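Local coordinates for putative (PDB 4O8S), which belongs to the nucleotidyltransferase superfamily and probably transfers nucleotidyl groups, with a domain related to AbiEii toxins of type IV toxin-antitoxin systems, at residues A[30-41]-A[144-155]. Sequence-based numbering, arbitrary orientation.
Sequences ETALYLGYGLNR and RTKARDLFDLHF
Arg41 grips the carboxylate of Asp152 side-on, each nitrogen meeting a different oxygen through its syn lone pair. NE donates to Asp152 OD1 at 2.8 Å, tilted 16° from the guanidinium plane, and NH2 donates to Asp152 OD2 almost straight, with an N-H...O angle of 171°. NH2 also donates to Glu30 OE1 at 3.1 Å, but from above that carboxylate's plane. CG of Arg41 sits between the backbone N and carbonyl carbon (chi1 67°) and the chain then runs extended, which lays CD over one face of the Phe151 ring, 3.9 Å from its centroid, a CH-pi contact. Leu39 CD2 and Arg148 CG cover opposite faces of the guanidinium, which, with the two-nitrogen grip on Asp152, probably holds it in its plane.

Helix 29-36 follows strand 26-27 and precedes strand 46-50 of the mixed sheet of the nucleotidyltransferase fold; it and its exit loop pack on helix 147-159 of the helical part. Glu30 OE2 and Asp149 OD1 both accept from one water, the former at 2.7 Å. With Asp152 OD2 they also share a salt-bridge partner, Lys133 of helix 126-139, whose positive charge, with those of Arg41 and Arg144, probably offsets the repulsion among the three carboxylates. Arg144 pairs side-on with Asp149, whereas its approach to Glu30 is long and purely electrostatic. A second water donates to Glu30 OE1 and accepts from Arg148 NH1 at 3.1 Å; Arg148 NE has its own salt bridge to Asp193.

At the other end, Leu39 CA lies over a face of Phe155. Tyr37 O lies at the edge of that ring, 3.4 Å from Phe155 CZ, while the same carbonyl accepts from Tyr160 OH.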
loop_
_atom_site.group_PDB
_atom_site.type_symbol
_atom_site.label_atom_id
_atom_site.label_comp_id
_atom_site.label_asym_id
_atom_site.label_seq_id
_atom_site.Cartn_x
_atom_site.Cartn_y
_atom_site.Cartn_z
ATOM N N GLU A 30 -0.435 0.050 1.192
ATOM C CA GLU A 30 0.296 -1.205 1.235
ATOM C C GLU A 30 -0.576 -2.416 1.045
ATOM O O GLU A 30 -0.213 -3.359 0.333
ATOM C CB GLU A 30 1.084 -1.282 2.544
ATOM C CG GLU A 30 2.181 -0.230 2.520
ATOM C CD GLU A 30 2.792 0.049 3.877
ATOM O OE1 GLU A 30 2.591 -0.761 4.818
ATOM O OE2 GLU A 30 3.498 1.079 3.982
ATOM N N THR A 31 -1.735 -2.411 1.680
ATOM C CA THR A 31 -2.589 -3.581 1.592
ATOM C C THR A 31 -3.297 -3.634 0.235
ATOM O O THR A 31 -3.742 -4.701 -0.187
ATOM C CB THR A 31 -3.520 -3.685 2.822
ATOM O OG1 THR A 31 -2.693 -3.770 4.008
ATOM C CG2 THR A 31 -4.435 -4.926 2.758
ATOM N N ALA A 32 -3.356 -2.505 -0.472
ATOM C CA ALA A 32 -3.839 -2.528 -1.864
ATOM C C ALA A 32 -2.832 -3.287 -2.718
ATOM O O ALA A 32 -3.193 -4.160 -3.519
ATOM C CB ALA A 32 -4.006 -1.123 -2.399
ATOM N N LEU A 33 -1.556 -2.987 -2.519
ATOM C CA LEU A 33 -0.503 -3.749 -3.199
ATOM C C LEU A 33 -0.576 -5.251 -2.878
ATOM O O LEU A 33 -0.437 -6.103 -3.774
ATOM C CB LEU A 33 0.869 -3.189 -2.848
ATOM C CG LEU A 33 1.162 -1.791 -3.389
ATOM C CD1 LEU A 33 2.507 -1.307 -2.874
ATOM C CD2 LEU A 33 1.149 -1.779 -4.926
ATOM N N TYR A 34 -0.841 -5.579 -1.614
ATOM C CA TYR A 34 -0.886 -6.977 -1.196
ATOM C C TYR A 34 -2.090 -7.767 -1.715
ATOM O O TYR A 34 -1.926 -8.901 -2.177
ATOM C CB TYR A 34 -0.821 -7.093 0.327
ATOM C CG TYR A 34 -0.900 -8.522 0.812
ATOM C CD1 TYR A 34 0.165 -9.403 0.615
ATOM C CD2 TYR A 34 -2.033 -8.999 1.459
ATOM C CE1 TYR A 34 0.105 -10.726 1.062
ATOM C CE2 TYR A 34 -2.105 -10.327 1.907
ATOM C CZ TYR A 34 -1.028 -11.183 1.701
ATOM O OH TYR A 34 -1.077 -12.495 2.134
ATOM N N LEU A 35 -3.288 -7.183 -1.623
ATOM C CA LEU A 35 -4.514 -7.887 -2.005
ATOM C C LEU A 35 -4.761 -7.778 -3.511
ATOM O O LEU A 35 -5.378 -8.650 -4.115
ATOM C CB LEU A 35 -5.724 -7.302 -1.272
ATOM C CG LEU A 35 -5.818 -7.551 0.240
ATOM C CD1 LEU A 35 -7.094 -6.947 0.817
ATOM C CD2 LEU A 35 -5.759 -9.045 0.529
ATOM N N GLY A 36 -4.300 -6.684 -4.103
ATOM C CA GLY A 36 -4.600 -6.413 -5.494
ATOM C C GLY A 36 -3.461 -6.630 -6.479
ATOM O O GLY A 36 -3.716 -6.961 -7.637
ATOM N N TYR A 37 -2.214 -6.452 -6.048
ATOM C CA TYR A 37 -1.147 -6.395 -7.038
ATOM C C TYR A 37 0.017 -7.362 -6.842
ATOM O O TYR A 37 1.049 -7.223 -7.509
ATOM C CB TYR A 37 -0.640 -4.963 -7.177
ATOM C CG TYR A 37 -1.718 -3.980 -7.611
ATOM C CD1 TYR A 37 -2.237 -4.014 -8.904
ATOM C CD2 TYR A 37 -2.207 -3.013 -6.729
ATOM C CE1 TYR A 37 -3.215 -3.110 -9.311
ATOM C CE2 TYR A 37 -3.183 -2.099 -7.122
ATOM C CZ TYR A 37 -3.681 -2.151 -8.411
ATOM O OH TYR A 37 -4.638 -1.251 -8.828
ATOM N N GLY A 38 -0.136 -8.326 -5.941
ATOM C CA GLY A 38 0.860 -9.376 -5.790
ATOM C C GLY A 38 2.096 -9.040 -4.967
ATOM O O GLY A 38 3.151 -9.679 -5.113
ATOM N N LEU A 39 1.992 -8.041 -4.093
ATOM C CA LEU A 39 3.126 -7.695 -3.239
ATOM C C LEU A 39 3.623 -8.939 -2.488
ATOM O O LEU A 39 2.816 -9.695 -1.934
ATOM C CB LEU A 39 2.712 -6.613 -2.227
ATOM C CG LEU A 39 3.786 -6.115 -1.253
ATOM C CD1 LEU A 39 4.871 -5.349 -1.976
ATOM C CD2 LEU A 39 3.137 -5.219 -0.174
ATOM N N ASN A 40 4.938 -9.148 -2.444
ATOM C CA ASN A 40 5.471 -10.367 -1.831
ATOM C C ASN A 40 5.991 -10.177 -0.398
ATOM O O ASN A 40 7.024 -10.736 -0.013
ATOM C CB ASN A 40 6.549 -11.010 -2.724
ATOM C CG ASN A 40 7.714 -10.088 -2.968
ATOM O OD1 ASN A 40 7.565 -8.859 -2.957
ATOM N ND2 ASN A 40 8.894 -10.668 -3.171
ATOM N N ARG A 41 5.276 -9.369 0.382
ATOM C CA ARG A 41 5.461 -9.334 1.833
ATOM C C ARG A 41 4.049 -9.177 2.355
ATOM O O ARG A 41 3.159 -8.746 1.611
ATOM C CB ARG A 41 6.330 -8.145 2.253
ATOM C CG ARG A 41 5.682 -6.772 2.014
ATOM C CD ARG A 41 6.488 -5.657 2.689
ATOM N NE ARG A 41 5.885 -4.335 2.510
ATOM C CZ ARG A 41 4.890 -3.874 3.267
ATOM N NH1 ARG A 41 4.404 -4.637 4.238
ATOM N NH2 ARG A 41 4.378 -2.657 3.058
ATOM N N ARG A 144 8.583 10.143 6.268
ATOM C CA ARG A 144 8.824 9.179 7.331
ATOM C C ARG A 144 10.009 8.303 6.943
ATOM O O ARG A 144 10.569 8.443 5.848
ATOM C CB ARG A 144 7.591 8.311 7.565
ATOM C CG ARG A 144 7.118 7.592 6.311
ATOM C CD ARG A 144 6.133 6.480 6.643
ATOM N NE ARG A 144 5.751 5.731 5.446
ATOM C CZ ARG A 144 4.495 5.479 5.086
ATOM N NH1 ARG A 144 3.484 5.911 5.837
ATOM N NH2 ARG A 144 4.246 4.790 3.976
ATOM N N THR A 145 10.382 7.402 7.847
ATOM C CA THR A 145 11.534 6.540 7.637
ATOM C C THR A 145 11.137 5.113 7.983
ATOM O O THR A 145 11.333 4.648 9.112
ATOM C CB THR A 145 12.734 7.004 8.484
ATOM O OG1 THR A 145 13.092 8.345 8.107
ATOM C CG2 THR A 145 13.935 6.078 8.271
ATOM N N LYS A 146 10.549 4.428 7.004
ATOM C CA LYS A 146 10.060 3.065 7.203
ATOM C C LYS A 146 10.518 2.210 6.031
ATOM O O LYS A 146 10.263 2.541 4.864
ATOM C CB LYS A 146 8.533 3.051 7.328
ATOM C CG LYS A 146 8.000 3.641 8.647
ATOM C CD LYS A 146 8.491 2.842 9.864
ATOM C CE LYS A 146 7.926 3.392 11.169
ATOM N NZ LYS A 146 8.329 2.525 12.322
ATOM N N ALA A 147 11.200 1.117 6.344
ATOM C CA ALA A 147 11.838 0.313 5.316
ATOM C C ALA A 147 10.834 -0.260 4.304
ATOM O O ALA A 147 11.195 -0.558 3.156
ATOM C CB ALA A 147 12.643 -0.786 5.955
ATOM N N ARG A 148 9.583 -0.416 4.735
ATOM C CA ARG A 148 8.519 -0.883 3.846
ATOM C C ARG A 148 8.393 -0.016 2.613
ATOM O O ARG A 148 8.041 -0.518 1.543
ATOM C CB ARG A 148 7.184 -0.905 4.582
ATOM C CG ARG A 148 7.092 -2.014 5.599
ATOM C CD ARG A 148 5.957 -1.786 6.603
ATOM N NE ARG A 148 6.122 -2.674 7.752
ATOM C CZ ARG A 148 5.199 -2.884 8.694
ATOM N NH1 ARG A 148 4.010 -2.283 8.635
ATOM N NH2 ARG A 148 5.471 -3.709 9.696
ATOM N N ASP A 149 8.666 1.281 2.752
ATOM C CA ASP A 149 8.579 2.176 1.610
ATOM C C ASP A 149 9.602 1.771 0.545
ATOM O O ASP A 149 9.327 1.810 -0.663
ATOM C CB ASP A 149 8.807 3.622 2.048
ATOM C CG ASP A 149 7.696 4.139 2.955
ATOM O OD1 ASP A 149 6.588 3.554 2.922
ATOM O OD2 ASP A 149 7.934 5.123 3.702
ATOM N N LEU A 150 10.787 1.379 1.001
ATOM C CA LEU A 150 11.838 0.948 0.087
ATOM C C LEU A 150 11.481 -0.381 -0.566
ATOM O O LEU A 150 11.588 -0.527 -1.789
ATOM C CB LEU A 150 13.169 0.821 0.832
ATOM C CG LEU A 150 14.339 0.364 -0.040
ATOM C CD1 LEU A 150 14.525 1.287 -1.240
ATOM C CD2 LEU A 150 15.611 0.311 0.782
ATOM N N PHE A 151 11.051 -1.344 0.246
ATOM C CA PHE A 151 10.644 -2.647 -0.262
ATOM C C PHE A 151 9.578 -2.479 -1.341
ATOM O O PHE A 151 9.653 -3.065 -2.433
ATOM C CB PHE A 151 10.042 -3.469 0.874
ATOM C CG PHE A 151 9.688 -4.884 0.482
ATOM C CD1 PHE A 151 8.492 -5.167 -0.181
ATOM C CD2 PHE A 151 10.554 -5.937 0.781
ATOM C CE1 PHE A 151 8.164 -6.481 -0.549
ATOM C CE2 PHE A 151 10.245 -7.256 0.411
ATOM C CZ PHE A 151 9.045 -7.528 -0.251
ATOM N N ASP A 152 8.561 -1.692 -1.012
ATOM C CA ASP A 152 7.427 -1.536 -1.908
ATOM C C ASP A 152 7.791 -0.808 -3.187
ATOM O O ASP A 152 7.354 -1.217 -4.277
ATOM C CB ASP A 152 6.269 -0.835 -1.202
ATOM C CG ASP A 152 5.810 -1.584 0.029
ATOM O OD1 ASP A 152 6.106 -2.791 0.129
ATOM O OD2 ASP A 152 5.150 -0.970 0.897
ATOM N N LEU A 153 8.583 0.260 -3.072
ATOM C CA LEU A 153 8.996 1.010 -4.261
ATOM C C LEU A 153 9.875 0.159 -5.177
ATOM O O LEU A 153 9.784 0.260 -6.400
ATOM C CB LEU A 153 9.713 2.312 -3.890
ATOM C CG LEU A 153 8.767 3.467 -3.518
ATOM C CD1 LEU A 153 9.571 4.693 -3.092
ATOM C CD2 LEU A 153 7.868 3.800 -4.702
ATOM N N HIS A 154 10.716 -0.680 -4.573
ATOM C CA HIS A 154 11.537 -1.625 -5.319
ATOM C C HIS A 154 10.637 -2.635 -6.036
ATOM O O HIS A 154 10.825 -2.906 -7.218
ATOM C CB HIS A 154 12.508 -2.321 -4.364
ATOM C CG HIS A 154 13.249 -3.465 -4.975
ATOM N ND1 HIS A 154 12.740 -4.749 -5.010
ATOM C CD2 HIS A 154 14.470 -3.526 -5.564
ATOM C CE1 HIS A 154 13.612 -5.547 -5.603
ATOM N NE2 HIS A 154 14.669 -4.829 -5.948
ATOM N N PHE A 155 9.645 -3.171 -5.319
ATOM C CA PHE A 155 8.675 -4.093 -5.896
ATOM C C PHE A 155 7.965 -3.454 -7.082
ATOM O O PHE A 155 7.740 -4.100 -8.130
ATOM C CB PHE A 155 7.629 -4.467 -4.839
ATOM C CG PHE A 155 6.430 -5.185 -5.398
ATOM C CD1 PHE A 155 6.469 -6.562 -5.622
ATOM C CD2 PHE A 155 5.261 -4.486 -5.713
ATOM C CE1 PHE A 155 5.380 -7.227 -6.150
ATOM C CE2 PHE A 155 4.157 -5.151 -6.255
ATOM C CZ PHE A 155 4.210 -6.529 -6.468
HETATM O O HOH W 1 3.052 0.232 7.144
HETATM O O HOH W 2 5.368 2.486 5.361
#